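Local coordinates for protein suppressor of fused homolog (Drosophila melanogaster, PDB 6LPH) that probably binds and sequesters DNA-binding transcription factors and recognises nuclear localization sequences, at residues Pro70-Asp81 with Gly99-Lys110. Numbering follows the deposited sequence.
Sequences PHWHYISFGLSD and GMGFELTFRLAK
Trp72 and Leu108 form one hydrogen-bonded pair of an antiparallel ladder, Tyr74 and Phe106 the next, joining strands 71-77 and 102-109 inside the mixed sheet of the SUFU domain and illustrating how side chains can continue a ladder where backbone pairing stops. At its end Ser76 N still donates to Leu104 O, but Leu104 N turns to Ser76 OG (2.9 Å), a hydroxyl replacing the carbonyl.

Beyond it, the Glu103 carboxylate, its chain bent at chi2 (-73°), takes over as acceptor for the end of strand 71-77 and the loop that follows. OE1 receives Ser76 OG and Leu79 N from opposite faces of its plane; OE2 receives Gly78 N on the syn side in a nearly straight bond (2.8 Å, 178°), Ser80 OG on the anti side, and Ser80 N from above the plane. With five donors gripping it, the buried group is probably stabilised as a carboxylate. With an alanine here, the Gly78, Leu79 and Ser80 amides would probably lose their acceptor, and this turn would be freer to shift.

Apolar contact flanks the turn: Leu79 CD1 touches both Phe102 CE1 and Leu104 CG, the latter tight at 3.5 Å.

Cationic groups meet rings farther along. Lys110 lays CE over the six-membered ring of Trp72, its NZ 4.5 Å from that ring's centroid in a cation-pi contact and hydrogen-bonded to Asn59 OD1. Arg107, salt-bridged to Asp178, stacks its guanidinium on His73, whose opposite face meets Ile75 CD1. His71 ND1 is hydrogen-bonded to Pro69 O, while Arg107 NH1 donates in plane to His71 NE2 at 2.9 Å.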
loop_
_atom_site.group_PDB
_atom_site.type_symbol
_atom_site.label_atom_id
_atom_site.label_comp_id
_atom_site.label_asym_id
_atom_site.label_seq_id
_atom_site.Cartn_x
_atom_site.Cartn_y
_atom_site.Cartn_z
ATOM N N PRO A 70 -13.005 -0.304 9.614
ATOM C CA PRO A 70 -12.950 0.772 8.616
ATOM C C PRO A 70 -11.515 1.201 8.409
ATOM O O PRO A 70 -10.734 1.266 9.383
ATOM C CB PRO A 70 -13.743 1.922 9.247
ATOM C CG PRO A 70 -14.173 1.459 10.595
ATOM C CD PRO A 70 -13.764 0.051 10.835
ATOM N N HIS A 71 -11.161 1.479 7.154
ATOM C CA HIS A 71 -9.784 1.809 6.846
ATOM C C HIS A 71 -9.659 2.524 5.526
ATOM O O HIS A 71 -10.633 2.638 4.754
ATOM C CB HIS A 71 -8.915 0.554 6.899
ATOM C CG HIS A 71 -9.227 -0.483 5.822
ATOM N ND1 HIS A 71 -10.156 -1.467 5.989
ATOM C CD2 HIS A 71 -8.637 -0.712 4.589
ATOM C CE1 HIS A 71 -10.178 -2.256 4.897
ATOM N NE2 HIS A 71 -9.261 -1.782 4.029
ATOM N N TRP A 72 -8.450 3.028 5.284
ATOM C CA TRP A 72 -8.074 3.641 4.030
ATOM C C TRP A 72 -7.324 2.632 3.190
ATOM O O TRP A 72 -6.439 1.950 3.711
ATOM C CB TRP A 72 -7.152 4.793 4.340
ATOM C CG TRP A 72 -7.734 5.837 5.269
ATOM C CD1 TRP A 72 -7.298 6.187 6.550
ATOM C CD2 TRP A 72 -8.848 6.721 4.993
ATOM N NE1 TRP A 72 -8.060 7.229 7.069
ATOM C CE2 TRP A 72 -9.008 7.585 6.187
ATOM C CE3 TRP A 72 -9.706 6.892 3.928
ATOM C CZ2 TRP A 72 -9.996 8.542 6.265
ATOM C CZ3 TRP A 72 -10.710 7.874 4.034
ATOM C CH2 TRP A 72 -10.834 8.675 5.160
ATOM N N HIS A 73 -7.649 2.515 1.897
ATOM C CA HIS A 73 -7.022 1.490 1.007
ATOM C C HIS A 73 -6.270 2.222 -0.105
ATOM O O HIS A 73 -6.871 3.037 -0.848
ATOM C CB HIS A 73 -8.113 0.606 0.451
ATOM C CG HIS A 73 -7.639 -0.583 -0.363
ATOM N ND1 HIS A 73 -8.477 -1.244 -1.201
ATOM C CD2 HIS A 73 -6.409 -1.239 -0.445
ATOM C CE1 HIS A 73 -7.831 -2.278 -1.791
ATOM N NE2 HIS A 73 -6.571 -2.300 -1.323
ATOM N N TYR A 74 -4.958 2.001 -0.173
ATOM C CA TYR A 74 -4.099 2.673 -1.147
ATOM C C TYR A 74 -3.682 1.698 -2.240
ATOM O O TYR A 74 -3.342 0.563 -1.924
ATOM C CB TYR A 74 -2.829 3.144 -0.450
ATOM C CG TYR A 74 -3.166 4.146 0.647
ATOM C CD1 TYR A 74 -3.574 3.717 1.909
ATOM C CD2 TYR A 74 -3.139 5.508 0.384
ATOM C CE1 TYR A 74 -3.874 4.666 2.938
ATOM C CE2 TYR A 74 -3.422 6.465 1.411
ATOM C CZ TYR A 74 -3.819 6.008 2.672
ATOM O OH TYR A 74 -4.151 6.900 3.674
ATOM N N ILE A 75 -3.708 2.139 -3.505
ATOM C CA ILE A 75 -3.284 1.253 -4.658
ATOM C C ILE A 75 -2.353 2.022 -5.593
ATOM O O ILE A 75 -2.702 3.123 -6.032
ATOM C CB ILE A 75 -4.472 0.652 -5.439
ATOM C CG1 ILE A 75 -5.432 -0.078 -4.501
ATOM C CG2 ILE A 75 -3.960 -0.340 -6.530
ATOM C CD1 ILE A 75 -6.625 0.752 -4.105
ATOM N N SER A 76 -1.159 1.467 -5.872
ATOM C CA SER A 76 -0.158 2.154 -6.712
ATOM C C SER A 76 -0.342 1.843 -8.183
ATOM O O SER A 76 -0.907 0.789 -8.552
ATOM C CB SER A 76 1.278 1.719 -6.327
ATOM O OG SER A 76 1.587 0.401 -6.843
ATOM N N PHE A 77 0.162 2.747 -9.026
ATOM C CA PHE A 77 0.199 2.526 -10.480
ATOM C C PHE A 77 1.576 2.937 -10.939
ATOM O O PHE A 77 1.939 4.132 -10.832
ATOM C CB PHE A 77 -0.798 3.426 -11.210
ATOM C CG PHE A 77 -2.237 3.209 -10.824
ATOM C CD1 PHE A 77 -2.753 3.760 -9.644
ATOM C CD2 PHE A 77 -3.104 2.527 -11.680
ATOM C CE1 PHE A 77 -4.090 3.590 -9.297
ATOM C CE2 PHE A 77 -4.446 2.375 -11.338
ATOM C CZ PHE A 77 -4.941 2.902 -10.142
ATOM N N GLY A 78 2.328 1.972 -11.469
ATOM C CA GLY A 78 3.638 2.243 -12.037
ATOM C C GLY A 78 4.633 1.104 -11.974
ATOM O O GLY A 78 5.556 1.089 -12.776
ATOM N N LEU A 79 4.481 0.179 -11.013
ATOM C CA LEU A 79 5.364 -1.009 -10.922
ATOM C C LEU A 79 5.015 -2.029 -12.003
ATOM O O LEU A 79 5.885 -2.780 -12.463
ATOM C CB LEU A 79 5.319 -1.653 -9.508
ATOM C CG LEU A 79 5.934 -0.727 -8.429
ATOM C CD1 LEU A 79 5.534 -1.178 -7.049
ATOM C CD2 LEU A 79 7.429 -0.864 -8.539
ATOM N N SER A 80 3.751 -2.042 -12.402
ATOM C CA SER A 80 3.325 -2.837 -13.569
ATOM C C SER A 80 3.441 -1.980 -14.844
ATOM O O SER A 80 3.754 -0.777 -14.773
ATOM C CB SER A 80 1.900 -3.345 -13.368
ATOM O OG SER A 80 0.980 -2.268 -13.417
ATOM N N ASP A 81 3.223 -2.596 -16.005
ATOM C CA ASP A 81 3.383 -1.882 -17.264
ATOM C C ASP A 81 2.070 -1.183 -17.626
ATOM O O ASP A 81 1.200 -1.782 -18.271
ATOM C CB ASP A 81 3.826 -2.846 -18.378
ATOM C CG ASP A 81 4.035 -2.151 -19.713
ATOM O OD1 ASP A 81 4.307 -2.849 -20.712
ATOM O OD2 ASP A 81 3.906 -0.910 -19.782
ATOM N N GLY A 99 5.353 -5.457 -16.551
ATOM C CA GLY A 99 6.413 -4.703 -15.855
ATOM C C GLY A 99 7.020 -5.595 -14.797
ATOM O O GLY A 99 7.359 -6.746 -15.091
ATOM N N MET A 100 7.127 -5.086 -13.567
ATOM C CA MET A 100 7.581 -5.935 -12.459
ATOM C C MET A 100 6.564 -7.012 -12.056
ATOM O O MET A 100 6.905 -7.931 -11.324
ATOM C CB MET A 100 8.032 -5.098 -11.242
ATOM C CG MET A 100 9.208 -4.191 -11.585
ATOM S SD MET A 100 10.133 -3.677 -10.123
ATOM C CE MET A 100 11.228 -5.093 -9.905
ATOM N N GLY A 101 5.330 -6.915 -12.541
ATOM C CA GLY A 101 4.359 -8.007 -12.375
ATOM C C GLY A 101 3.472 -7.846 -11.148
ATOM O O GLY A 101 2.710 -8.766 -10.779
ATOM N N PHE A 102 3.567 -6.675 -10.517
ATOM C CA PHE A 102 2.732 -6.389 -9.366
ATOM C C PHE A 102 2.517 -4.881 -9.173
ATOM O O PHE A 102 3.220 -4.073 -9.805
ATOM C CB PHE A 102 3.347 -7.018 -8.097
ATOM C CG PHE A 102 4.608 -6.335 -7.633
ATOM C CD1 PHE A 102 4.561 -5.340 -6.668
ATOM C CD2 PHE A 102 5.836 -6.680 -8.185
ATOM C CE1 PHE A 102 5.721 -4.716 -6.237
ATOM C CE2 PHE A 102 6.989 -6.046 -7.770
ATOM C CZ PHE A 102 6.932 -5.065 -6.803
ATOM N N GLU A 103 1.511 -4.524 -8.360
ATOM C CA GLU A 103 1.408 -3.182 -7.789
ATOM C C GLU A 103 1.310 -3.331 -6.290
ATOM O O GLU A 103 0.982 -4.411 -5.781
ATOM C CB GLU A 103 0.202 -2.366 -8.330
ATOM C CG GLU A 103 0.287 -2.045 -9.848
ATOM C CD GLU A 103 1.316 -0.988 -10.231
ATOM O OE1 GLU A 103 2.014 -0.384 -9.343
ATOM O OE2 GLU A 103 1.399 -0.715 -11.454
ATOM N N LEU A 104 1.613 -2.231 -5.589
ATOM C CA LEU A 104 1.544 -2.204 -4.149
ATOM C C LEU A 104 0.163 -1.759 -3.657
ATOM O O LEU A 104 -0.438 -0.824 -4.229
ATOM C CB LEU A 104 2.557 -1.196 -3.611
ATOM C CG LEU A 104 4.029 -1.555 -3.922
ATOM C CD1 LEU A 104 4.953 -0.404 -3.549
ATOM C CD2 LEU A 104 4.441 -2.837 -3.188
ATOM N N THR A 105 -0.334 -2.424 -2.611
ATOM C CA THR A 105 -1.484 -1.909 -1.872
ATOM C C THR A 105 -1.170 -1.750 -0.369
ATOM O O THR A 105 -0.176 -2.299 0.136
ATOM C CB THR A 105 -2.778 -2.721 -2.084
ATOM O OG1 THR A 105 -2.742 -3.900 -1.287
ATOM C CG2 THR A 105 -2.969 -3.136 -3.592
ATOM N N PHE A 106 -2.008 -0.997 0.334
ATOM C CA PHE A 106 -1.782 -0.809 1.769
ATOM C C PHE A 106 -3.144 -0.519 2.403
ATOM O O PHE A 106 -3.983 0.157 1.794
ATOM C CB PHE A 106 -0.790 0.328 1.964
ATOM C CG PHE A 106 -0.465 0.661 3.421
ATOM C CD1 PHE A 106 0.087 -0.306 4.284
ATOM C CD2 PHE A 106 -0.640 1.954 3.897
ATOM C CE1 PHE A 106 0.437 -0.005 5.597
ATOM C CE2 PHE A 106 -0.268 2.287 5.230
ATOM C CZ PHE A 106 0.250 1.299 6.078
ATOM N N ARG A 107 -3.396 -1.120 3.563
ATOM C CA ARG A 107 -4.656 -0.877 4.291
ATOM C C ARG A 107 -4.343 -0.230 5.621
ATOM O O ARG A 107 -3.625 -0.794 6.472
ATOM C CB ARG A 107 -5.455 -2.146 4.479
ATOM C CG ARG A 107 -5.912 -2.738 3.116
ATOM C CD ARG A 107 -6.730 -3.993 3.297
ATOM N NE ARG A 107 -7.026 -4.616 1.999
ATOM C CZ ARG A 107 -8.050 -4.265 1.212
ATOM N NH1 ARG A 107 -8.925 -3.309 1.614
ATOM N NH2 ARG A 107 -8.250 -4.897 0.046
ATOM N N LEU A 108 -4.879 0.954 5.809
ATOM C CA LEU A 108 -4.503 1.740 6.996
ATOM C C LEU A 108 -5.705 2.035 7.917
ATOM O O LEU A 108 -6.656 2.708 7.513
ATOM C CB LEU A 108 -3.800 3.012 6.552
ATOM C CG LEU A 108 -3.542 4.050 7.677
ATOM C CD1 LEU A 108 -2.557 3.509 8.700
ATOM C CD2 LEU A 108 -3.038 5.363 7.064
ATOM N N ALA A 109 -5.649 1.529 9.152
ATOM C CA ALA A 109 -6.751 1.672 10.106
ATOM C C ALA A 109 -6.991 3.143 10.419
ATOM O O ALA A 109 -6.046 3.925 10.578
ATOM C CB ALA A 109 -6.469 0.883 11.395
ATOM N N LYS A 110 -8.264 3.527 10.453
ATOM C CA LYS A 110 -8.626 4.874 10.832
ATOM C C LYS A 110 -8.332 4.987 12.298
ATOM O O LYS A 110 -8.544 4.039 13.055
ATOM C CB LYS A 110 -10.111 5.165 10.548
ATOM C CG LYS A 110 -10.451 5.093 9.057
ATOM C CD LYS A 110 -11.778 5.752 8.766
ATOM C CE LYS A 110 -12.193 5.443 7.336
ATOM N NZ LYS A 110 -13.565 5.945 7.038
HETATM O O HOH W 1 -10.250 1.559 11.975
#